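Local coordinates for protein STING-associated CdnE c-di-GMP synthase (Flavobacteriaceae, PDB 6WT8) that synthesises the cyclic dinucleotide c-di-GMP, probably as the signal that a bacterial STING receptor senses in CBASS antiphage defence, at residues Lys3-Leu8 and Ile354-Asn359; Leu107-Asn112 and Lys159-Lys164; Ile219-Lys224 and Lys228-Asp233. One frame throughout, in Å; residues are numbered along the deposited sequence.

Contact 1: residues Lys3-Leu8 and Ile354-Asn359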
loop_
_atom_site.group_PDB
_atom_site.type_symbol
_atom_site.label_atom_id
_atom_site.label_comp_id
_atom_site.label_asym_id
_atom_site.label_seq_id
_atom_site.Cartn_x
_atom_site.Cartn_y
_atom_site.Cartn_z
ATOM N N LYS A 3 19.555 -13.754 -17.984
ATOM C CA LYS A 3 18.335 -12.961 -18.066
ATOM C C LYS A 3 18.208 -12.295 -19.425
ATOM O O LYS A 3 19.182 -11.756 -19.961
ATOM C CB LYS A 3 18.316 -11.902 -16.972
ATOM C CG LYS A 3 18.085 -12.526 -15.573
ATOM C CD LYS A 3 18.290 -11.565 -14.427
ATOM C CE LYS A 3 17.046 -10.725 -14.180
ATOM N NZ LYS A 3 15.731 -11.498 -13.961
ATOM N N ASN A 4 16.984 -12.291 -19.962
ATOM C CA ASN A 4 16.695 -11.664 -21.252
ATOM C C ASN A 4 16.035 -10.322 -20.943
ATOM O O ASN A 4 14.821 -10.268 -20.732
ATOM C CB ASN A 4 15.782 -12.561 -22.078
ATOM C CG ASN A 4 15.540 -12.033 -23.469
ATOM O OD1 ASN A 4 15.618 -10.840 -23.717
ATOM N ND2 ASN A 4 15.231 -12.934 -24.392
ATOM N N TYR A 5 16.820 -9.241 -20.972
ATOM C CA TYR A 5 16.261 -7.956 -20.537
ATOM C C TYR A 5 15.328 -7.364 -21.574
ATOM O O TYR A 5 14.393 -6.631 -21.227
ATOM C CB TYR A 5 17.372 -6.990 -20.176
ATOM C CG TYR A 5 18.048 -7.420 -18.917
ATOM C CD1 TYR A 5 17.447 -7.247 -17.697
ATOM C CD2 TYR A 5 19.251 -8.099 -18.962
ATOM C CE1 TYR A 5 18.044 -7.719 -16.537
ATOM C CE2 TYR A 5 19.884 -8.522 -17.829
ATOM C CZ TYR A 5 19.276 -8.332 -16.609
ATOM O OH TYR A 5 19.949 -8.802 -15.485
ATOM N N LEU A 6 15.532 -7.681 -22.844
ATOM C CA LEU A 6 14.584 -7.234 -23.868
ATOM C C LEU A 6 13.190 -7.784 -23.603
ATOM O O LEU A 6 12.194 -7.051 -23.653
ATOM C CB LEU A 6 15.086 -7.645 -25.260
ATOM C CG LEU A 6 14.113 -7.208 -26.346
ATOM C CD1 LEU A 6 14.139 -5.698 -26.307
ATOM C CD2 LEU A 6 14.549 -7.704 -27.712
ATOM N N GLU A 7 13.095 -9.079 -23.291
ATOM C CA GLU A 7 11.800 -9.666 -22.982
ATOM C C GLU A 7 11.221 -9.066 -21.701
ATOM O O GLU A 7 10.019 -8.810 -21.616
ATOM C CB GLU A 7 11.939 -11.184 -22.860
ATOM C CG GLU A 7 10.617 -11.903 -22.643
ATOM C CD GLU A 7 10.716 -13.428 -22.811
ATOM O OE1 GLU A 7 11.853 -13.972 -22.804
ATOM O OE2 GLU A 7 9.645 -14.070 -22.954
ATOM N N LEU A 8 12.080 -8.808 -20.708
ATOM C CA LEU A 8 11.629 -8.224 -19.450
ATOM C C LEU A 8 11.106 -6.808 -19.663
ATOM O O LEU A 8 10.062 -6.435 -19.099
ATOM C CB LEU A 8 12.751 -8.232 -18.406
ATOM C CG LEU A 8 13.057 -9.610 -17.811
ATOM C CD1 LEU A 8 14.386 -9.565 -16.999
ATOM C CD2 LEU A 8 11.839 -10.083 -17.006
ATOM N N ILE A 354 22.876 -7.167 -10.741
ATOM C CA ILE A 354 24.087 -6.425 -10.397
ATOM C C ILE A 354 25.247 -6.949 -11.215
ATOM O O ILE A 354 26.059 -6.180 -11.744
ATOM C CB ILE A 354 24.352 -6.547 -8.893
ATOM C CG1 ILE A 354 23.354 -5.690 -8.085
ATOM C CG2 ILE A 354 25.798 -6.080 -8.575
ATOM C CD1 ILE A 354 23.237 -6.082 -6.604
ATOM N N ALA A 355 25.315 -8.273 -11.383
ATOM C CA ALA A 355 26.382 -8.837 -12.191
ATOM C C ALA A 355 26.270 -8.373 -13.639
ATOM O O ALA A 355 27.290 -8.100 -14.292
ATOM C CB ALA A 355 26.375 -10.365 -12.114
ATOM N N ASP A 356 25.047 -8.322 -14.173
ATOM C CA ASP A 356 24.867 -7.903 -15.557
ATOM C C ASP A 356 25.185 -6.420 -15.746
ATOM O O ASP A 356 25.709 -6.025 -16.800
ATOM C CB ASP A 356 23.443 -8.217 -16.011
ATOM C CG ASP A 356 23.191 -9.707 -16.136
ATOM O OD1 ASP A 356 24.175 -10.473 -16.400
ATOM O OD2 ASP A 356 22.038 -10.150 -16.006
ATOM N N LEU A 357 24.862 -5.578 -14.748
ATOM C CA LEU A 357 25.306 -4.178 -14.796
ATOM C C LEU A 357 26.824 -4.083 -14.811
ATOM O O LEU A 357 27.404 -3.290 -15.578
ATOM C CB LEU A 357 24.769 -3.412 -13.607
ATOM C CG LEU A 357 23.291 -3.051 -13.676
ATOM C CD1 LEU A 357 22.792 -2.702 -12.282
ATOM C CD2 LEU A 357 23.041 -1.930 -14.743
ATOM N N HIS A 358 27.488 -4.847 -13.940
ATOM C CA HIS A 358 28.959 -4.844 -13.951
ATOM C C HIS A 358 29.501 -5.237 -15.315
ATOM O O HIS A 358 30.468 -4.622 -15.813
ATOM C CB HIS A 358 29.521 -5.783 -12.889
ATOM C CG HIS A 358 29.573 -5.194 -11.514
ATOM N ND1 HIS A 358 30.146 -3.969 -11.246
ATOM C CD2 HIS A 358 29.141 -5.676 -10.320
ATOM C CE1 HIS A 358 30.048 -3.713 -9.951
ATOM N NE2 HIS A 358 29.440 -4.732 -9.367
ATOM N N ASN A 359 28.886 -6.227 -15.966
ATOM C CA ASN A 359 29.430 -6.669 -17.247
ATOM C C ASN A 359 29.159 -5.649 -18.355
ATOM O O ASN A 359 29.960 -5.525 -19.292
ATOM C CB ASN A 359 28.886 -8.044 -17.623
ATOM C CG ASN A 359 29.316 -9.132 -16.642
ATOM O OD1 ASN A 359 30.370 -9.033 -15.992
ATOM N ND2 ASN A 359 28.513 -10.189 -16.540
#

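Contact 2: residues Leu107-Asn112 and Lys159-Lys164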
loop_
_atom_site.group_PDB
_atom_site.type_symbol
_atom_site.label_atom_id
_atom_site.label_comp_id
_atom_site.label_asym_id
_atom_site.label_seq_id
_atom_site.Cartn_x
_atom_site.Cartn_y
_atom_site.Cartn_z
ATOM N N LEU A 107 -12.796 2.362 -3.035
ATOM C CA LEU A 107 -13.549 3.367 -2.295
ATOM C C LEU A 107 -13.994 2.774 -0.957
ATOM O O LEU A 107 -14.530 1.653 -0.915
ATOM C CB LEU A 107 -14.775 3.788 -3.117
ATOM C CG LEU A 107 -15.688 4.849 -2.435
ATOM C CD1 LEU A 107 -16.401 5.627 -3.507
ATOM C CD2 LEU A 107 -16.752 4.176 -1.524
ATOM N N VAL A 108 -13.752 3.495 0.144
ATOM C CA VAL A 108 -14.150 3.031 1.469
ATOM C C VAL A 108 -15.213 3.976 1.991
ATOM O O VAL A 108 -14.990 5.200 2.057
ATOM C CB VAL A 108 -12.945 2.996 2.431
ATOM C CG1 VAL A 108 -13.350 2.269 3.717
ATOM C CG2 VAL A 108 -11.809 2.245 1.803
ATOM N N GLN A 109 -16.355 3.445 2.410
ATOM C CA GLN A 109 -17.369 4.255 3.081
ATOM C C GLN A 109 -17.481 3.765 4.517
ATOM O O GLN A 109 -17.544 2.558 4.760
ATOM C CB GLN A 109 -18.686 4.239 2.336
ATOM C CG GLN A 109 -19.330 2.878 2.255
ATOM C CD GLN A 109 -20.614 2.919 1.429
ATOM O OE1 GLN A 109 -21.180 3.988 1.120
ATOM N NE2 GLN A 109 -21.088 1.735 1.086
ATOM N N ILE A 110 -17.346 4.675 5.482
ATOM C CA ILE A 110 -17.151 4.324 6.878
ATOM C C ILE A 110 -18.277 4.968 7.664
ATOM O O ILE A 110 -18.404 6.203 7.676
ATOM C CB ILE A 110 -15.768 4.830 7.356
ATOM C CG1 ILE A 110 -14.661 4.397 6.384
ATOM C CG2 ILE A 110 -15.529 4.275 8.733
ATOM C CD1 ILE A 110 -13.327 5.210 6.549
ATOM N N THR A 111 -19.087 4.165 8.360
ATOM C CA THR A 111 -20.131 4.768 9.172
ATOM C C THR A 111 -19.509 5.691 10.220
ATOM O O THR A 111 -18.431 5.401 10.757
ATOM C CB THR A 111 -20.954 3.674 9.833
ATOM O OG1 THR A 111 -20.099 2.766 10.562
ATOM C CG2 THR A 111 -21.765 2.962 8.773
ATOM N N ASN A 112 -20.121 6.870 10.433
ATOM C CA ASN A 112 -19.414 7.907 11.195
ATOM C C ASN A 112 -20.223 8.404 12.394
ATOM O O ASN A 112 -19.848 9.437 12.966
ATOM C CB ASN A 112 -19.019 9.090 10.281
ATOM C CG ASN A 112 -20.241 9.796 9.678
ATOM O OD1 ASN A 112 -21.387 9.546 10.083
ATOM N ND2 ASN A 112 -19.995 10.680 8.714
ATOM N N LYS A 159 -25.105 -3.114 7.776
ATOM C CA LYS A 159 -25.933 -3.876 6.844
ATOM C C LYS A 159 -26.793 -2.956 5.995
ATOM O O LYS A 159 -26.877 -3.116 4.778
ATOM C CB LYS A 159 -26.782 -4.872 7.656
ATOM C CG LYS A 159 -27.624 -5.748 6.773
ATOM C CD LYS A 159 -28.329 -6.784 7.635
ATOM C CE LYS A 159 -29.193 -7.651 6.723
ATOM N NZ LYS A 159 -30.107 -8.564 7.491
ATOM N N TYR A 160 -27.389 -1.941 6.612
ATOM C CA TYR A 160 -28.198 -0.974 5.883
ATOM C C TYR A 160 -27.396 -0.265 4.808
ATOM O O TYR A 160 -27.852 -0.150 3.660
ATOM C CB TYR A 160 -28.763 0.020 6.897
ATOM C CG TYR A 160 -29.471 1.175 6.304
ATOM C CD1 TYR A 160 -30.620 1.015 5.532
ATOM C CD2 TYR A 160 -29.003 2.467 6.535
ATOM C CE1 TYR A 160 -31.258 2.099 4.999
ATOM C CE2 TYR A 160 -29.639 3.555 6.019
ATOM C CZ TYR A 160 -30.759 3.384 5.249
ATOM O OH TYR A 160 -31.395 4.483 4.740
ATOM N N VAL A 161 -26.219 0.267 5.177
ATOM C CA VAL A 161 -25.412 0.977 4.186
ATOM C C VAL A 161 -24.972 0.033 3.069
ATOM O O VAL A 161 -25.040 0.382 1.878
ATOM C CB VAL A 161 -24.215 1.645 4.881
ATOM C CG1 VAL A 161 -23.198 2.121 3.851
ATOM C CG2 VAL A 161 -24.699 2.842 5.698
ATOM N N ARG A 162 -24.585 -1.205 3.412
ATOM C CA ARG A 162 -24.241 -2.164 2.353
ATOM C C ARG A 162 -25.397 -2.400 1.384
ATOM O O ARG A 162 -25.209 -2.364 0.167
ATOM C CB ARG A 162 -23.777 -3.474 2.980
ATOM C CG ARG A 162 -23.650 -4.688 1.974
ATOM C CD ARG A 162 -22.543 -4.456 0.950
ATOM N NE ARG A 162 -22.645 -5.465 -0.127
ATOM C CZ ARG A 162 -21.717 -6.368 -0.466
ATOM N NH1 ARG A 162 -20.549 -6.404 0.167
ATOM N NH2 ARG A 162 -21.956 -7.186 -1.470
ATOM N N LEU A 163 -26.587 -2.665 1.912
ATOM C CA LEU A 163 -27.715 -2.989 1.022
ATOM C C LEU A 163 -28.194 -1.758 0.268
ATOM O O LEU A 163 -28.541 -1.852 -0.929
ATOM C CB LEU A 163 -28.876 -3.634 1.824
ATOM C CG LEU A 163 -28.493 -4.983 2.464
ATOM C CD1 LEU A 163 -29.662 -5.494 3.289
ATOM C CD2 LEU A 163 -28.158 -5.999 1.388
ATOM N N LYS A 164 -28.208 -0.602 0.934
ATOM C CA LYS A 164 -28.600 0.620 0.250
ATOM C C LYS A 164 -27.637 0.938 -0.888
ATOM O O LYS A 164 -28.061 1.341 -1.982
ATOM C CB LYS A 164 -28.661 1.749 1.261
ATOM C CG LYS A 164 -29.222 3.056 0.739
ATOM C CD LYS A 164 -29.414 3.914 1.997
ATOM C CE LYS A 164 -30.212 5.184 1.733
ATOM N NZ LYS A 164 -31.649 4.854 1.486
#

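Contact 3: residues Ile219-Lys224 and Lys228-Asp233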
loop_
_atom_site.group_PDB
_atom_site.type_symbol
_atom_site.label_atom_id
_atom_site.label_comp_id
_atom_site.label_asym_id
_atom_site.label_seq_id
_atom_site.Cartn_x
_atom_site.Cartn_y
_atom_site.Cartn_z
ATOM N N ILE A 219 -10.048 0.854 10.319
ATOM C CA ILE A 219 -11.380 0.436 9.885
ATOM C C ILE A 219 -11.587 -1.031 10.191
ATOM O O ILE A 219 -10.664 -1.850 10.213
ATOM C CB ILE A 219 -11.627 0.710 8.389
ATOM C CG1 ILE A 219 -10.600 -0.019 7.482
ATOM C CG2 ILE A 219 -11.625 2.245 8.122
ATOM C CD1 ILE A 219 -10.913 0.147 5.997
ATOM N N GLN A 220 -12.862 -1.376 10.394
ATOM C CA GLN A 220 -13.311 -2.768 10.522
ATOM C C GLN A 220 -14.353 -2.963 9.441
ATOM O O GLN A 220 -15.449 -2.393 9.504
ATOM C CB GLN A 220 -13.870 -3.065 11.929
ATOM C CG GLN A 220 -12.775 -3.026 12.990
ATOM C CD GLN A 220 -13.207 -3.568 14.320
ATOM O OE1 GLN A 220 -13.451 -2.792 15.250
ATOM N NE2 GLN A 220 -13.327 -4.910 14.444
ATOM N N ILE A 221 -13.984 -3.737 8.439
ATOM C CA ILE A 221 -14.800 -3.909 7.235
ATOM C C ILE A 221 -15.969 -4.847 7.503
ATOM O O ILE A 221 -15.805 -5.935 8.074
ATOM C CB ILE A 221 -13.910 -4.447 6.111
ATOM C CG1 ILE A 221 -12.932 -3.326 5.736
ATOM C CG2 ILE A 221 -14.708 -4.800 4.855
ATOM C CD1 ILE A 221 -11.787 -3.787 4.782
ATOM N N TYR A 222 -17.158 -4.466 7.010
ATOM C CA TYR A 222 -18.354 -5.293 7.142
ATOM C C TYR A 222 -18.399 -6.430 6.120
ATOM O O TYR A 222 -18.247 -6.200 4.923
ATOM C CB TYR A 222 -19.587 -4.410 6.964
ATOM C CG TYR A 222 -20.893 -5.196 7.118
ATOM C CD1 TYR A 222 -21.247 -5.734 8.329
ATOM C CD2 TYR A 222 -21.719 -5.405 6.036
ATOM C CE1 TYR A 222 -22.440 -6.459 8.496
ATOM C CE2 TYR A 222 -22.917 -6.115 6.188
ATOM C CZ TYR A 222 -23.240 -6.664 7.415
ATOM O OH TYR A 222 -24.435 -7.366 7.565
ATOM N N ASN A 223 -18.605 -7.648 6.597
ATOM C CA ASN A 223 -18.758 -8.827 5.763
ATOM C C ASN A 223 -20.238 -9.153 5.624
ATOM O O ASN A 223 -20.910 -9.440 6.612
ATOM C CB ASN A 223 -18.028 -10.004 6.406
ATOM C CG ASN A 223 -18.115 -11.281 5.550
ATOM O OD1 ASN A 223 -19.185 -11.687 5.141
ATOM N ND2 ASN A 223 -16.952 -11.878 5.262
ATOM N N LYS A 224 -20.759 -9.086 4.398
ATOM C CA LYS A 224 -22.209 -9.230 4.183
ATOM C C LYS A 224 -22.700 -10.647 4.453
ATOM O O LYS A 224 -23.825 -10.827 4.912
ATOM C CB LYS A 224 -22.523 -8.856 2.732
ATOM C CG LYS A 224 -23.947 -9.084 2.306
ATOM C CD LYS A 224 -24.124 -8.797 0.838
ATOM C CE LYS A 224 -25.589 -8.950 0.403
ATOM N NZ LYS A 224 -25.567 -9.006 -1.087
ATOM N N LYS A 228 -20.742 -9.882 10.230
ATOM C CA LYS A 228 -19.809 -9.444 11.266
ATOM C C LYS A 228 -18.799 -8.467 10.674
ATOM O O LYS A 228 -18.616 -8.399 9.459
ATOM C CB LYS A 228 -19.096 -10.642 11.871
ATOM C CG LYS A 228 -20.051 -11.607 12.521
ATOM C CD LYS A 228 -19.284 -12.822 12.989
ATOM C CE LYS A 228 -20.098 -13.666 14.004
ATOM N NZ LYS A 228 -21.346 -14.240 13.447
ATOM N N ILE A 229 -18.086 -7.756 11.547
ATOM C CA ILE A 229 -17.007 -6.877 11.080
ATOM C C ILE A 229 -15.679 -7.608 11.236
ATOM O O ILE A 229 -15.505 -8.417 12.171
ATOM C CB ILE A 229 -16.985 -5.514 11.808
ATOM C CG1 ILE A 229 -16.966 -5.650 13.325
ATOM C CG2 ILE A 229 -18.257 -4.694 11.411
ATOM C CD1 ILE A 229 -16.927 -4.301 14.067
ATOM N N ASN A 230 -14.788 -7.400 10.270
ATOM C CA ASN A 230 -13.457 -7.998 10.249
ATOM C C ASN A 230 -12.555 -7.332 11.292
ATOM O O ASN A 230 -12.850 -6.246 11.829
ATOM C CB ASN A 230 -12.833 -7.855 8.855
ATOM C CG ASN A 230 -13.512 -8.774 7.818
ATOM O OD1 ASN A 230 -13.260 -9.964 7.804
ATOM N ND2 ASN A 230 -14.351 -8.220 6.948
ATOM N N ASP A 231 -11.412 -7.973 11.539
ATOM C CA ASP A 231 -10.405 -7.377 12.411
ATOM C C ASP A 231 -9.917 -6.049 11.827
ATOM O O ASP A 231 -9.888 -5.858 10.608
ATOM C CB ASP A 231 -9.220 -8.341 12.586
ATOM C CG ASP A 231 -9.602 -9.641 13.295
ATOM O OD1 ASP A 231 -10.518 -9.643 14.157
ATOM O OD2 ASP A 231 -8.957 -10.661 12.981
ATOM N N VAL A 232 -9.393 -5.181 12.709
ATOM C CA VAL A 232 -9.047 -3.821 12.314
ATOM C C VAL A 232 -7.910 -3.814 11.297
ATOM O O VAL A 232 -6.943 -4.585 11.404
ATOM C CB VAL A 232 -8.684 -2.959 13.542
ATOM C CG1 VAL A 232 -7.478 -3.509 14.271
ATOM C CG2 VAL A 232 -8.420 -1.522 13.122
ATOM N N ASP A 233 -8.015 -2.917 10.312
ATOM C CA ASP A 233 -6.975 -2.655 9.328
ATOM C C ASP A 233 -6.628 -1.181 9.426
ATOM O O ASP A 233 -7.486 -0.371 9.806
ATOM C CB ASP A 233 -7.467 -2.877 7.889
ATOM C CG ASP A 233 -7.792 -4.291 7.577
ATOM O OD1 ASP A 233 -6.999 -5.175 7.960
ATOM O OD2 ASP A 233 -8.815 -4.495 6.876
HETATM O O HOH W 1 -11.248 -4.743 8.415
HETATM O O HOH W 2 -14.100 -11.423 5.843
#

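Contact 1: residues Lys3-Leu8 and Ile354-Asn359
Y5 and D356 join the two ends of the chain through a single polar bridge between the first turn of helix 5-16 and the last turns of helix 336-360. Hydrogen bonding dominates: Y5 OH donates to D356 OD2 over a short 2.5 Å, using the anti lone pair of that oxygen, the one turned away from OD1. Ring and carboxylate planes stand nearly perpendicular, at 86°, with D356 CG close to the plane of the ring at its edge. Both side chains have CG beside the backbone N (chi1 -70° for Y5, -69° for D356), which points each at the opposing helix. S1 OG is a second hydrogen-bond partner of D356 OD2. N4 caps the first turn of helix 5-16, where Y5 sits, its OD1 accepting from E7 N at 3.1 Å.

Van der Waals contact is slight. Y5 CE2 lies 3.3 Å from D356 OD2, and K3 CB passes the same oxygen at 4.2 Å. V47 and I353 pack against the tyrosine.

The ionic part is indirect: K3 NZ stays 6.8 Å from D356 OD2 and is spent on a salt bridge to E349.

With the hydroxyls of Y5 and S1 both gathered on OD2, D356 is likely to be held as the carboxylate, so the bond from Y5 is probably charge-assisted.

Contact 2: residues Leu107-Asn112 and Lys159-Lys164
T111 and V161 mark the closest backbone approach, their CA atoms 8.2 Å apart, as helix 154-172 packs against one face of the strand 106-112. The fold is the mixed sheet with flanking helices expected of the nucleotidyltransferase core of a CD-NTase. Strand 106-112 sits inside that sheet, antiparallel to 85-90 and parallel to 192-204.

Two residues of the strand, Q109 and T111, point at the helix, and V161 is the residue that meets both, one methyl for each. Its CG1, anti to the backbone N (chi1 167°), rests against the Q109 amide. The methyl is 3.6 Å from Q109 CD and slightly nearer to Q109 NE2, at 3.5 Å, while Q109 OE1 is 3.9 Å from it. The two side chains arrive from opposite directions. Q109 gets there by placing CG between its backbone N and carbonyl carbon (chi1 63°) and then running straight out.

The amide so covered is buried, yet its polar atoms are well supplied. H81 NE2 is hydrogen-bonded to OE1, and NE2 bonds to S165 OG on the same helix as V161 and to T199 OG1 on the adjoining strand. Bonds at both ends are likely to keep the amide from turning where V161 CG1 rests on it. L77, F87 and V197 pack against the rest of the glutamine.

T111 divides its branches. OG1 turns to Q154 NE2, its main polar partner, at the start of the helix. The apolar branch serves the valine instead, with T111 CG2 facing V161 CG2 at 4.3 Å.

Contact 3: residues Ile219-Lys224 and Lys228-Asp233
I229 CD1 packs on the Q220 amide, 3.7 Å from Q220 NE2, while N230 O, which accepts from NE2, lies only 4° out of the amide plane. The Y222 ring is met at its edge, near its plane, by I229 CG2, 4.4 Å from Y222 CD1.

The two segments form an irregular antiparallel hairpin. At one end I219 and D233 make a hydrogen-bonded pair: I219 N to D233 O and D233 N to I219 O are each 2.9 Å. Toward the turn, where Y222 and I229 are bridged, N223 N bonds to K228 O and N230 N to I221 O (2.8 Å); T226 N holds N223 OD1. N230 ND2 is an added donor to I221 O at 2.9 Å, from the opposite face of the carbonyl plane, and also bonds to N182 OD1. Water 2 links N223 ND2 to N230 OD1.

Between the bridges the register slips by one residue. Here Q220 NE2 donates to N230 O at 3.0 Å: CG beside the backbone N (chi1 -68°) and an extended chain bring the amide alongside N230. Water 1 accepts from I221 N. A leucine in place of Q220 would probably leave N230 O without its amide donor across the slip.

The chemistry implies a sheet edge closed partly by amides: Q220 spans the slip, while N230 ND2 reinforces the backbone bond to I221 O.

Contacts 2 and 3 are neighbours in the nucleotidyltransferase core, their centres 11 Å apart, on one mixed sheet in which strand 192-204 lies between 106-112 and 218-221. They touch directly: K159 CB of helix 154-172 meets Y222 OH at 3.4 Å, and I110 CD1 packs on I219 CG2 at 3.8 Å. Helix 154-172 thus rests on both. Contact 1 lies across the chain's centre, about 49 Å from contact 2 and 44 Å from contact 3 between centres; it closes a loop of the chain that encloses both. Contacts 2 and 3 lie in the core that carries the active site in relatives, whereas contact 1 joins the termini in the distant helical region.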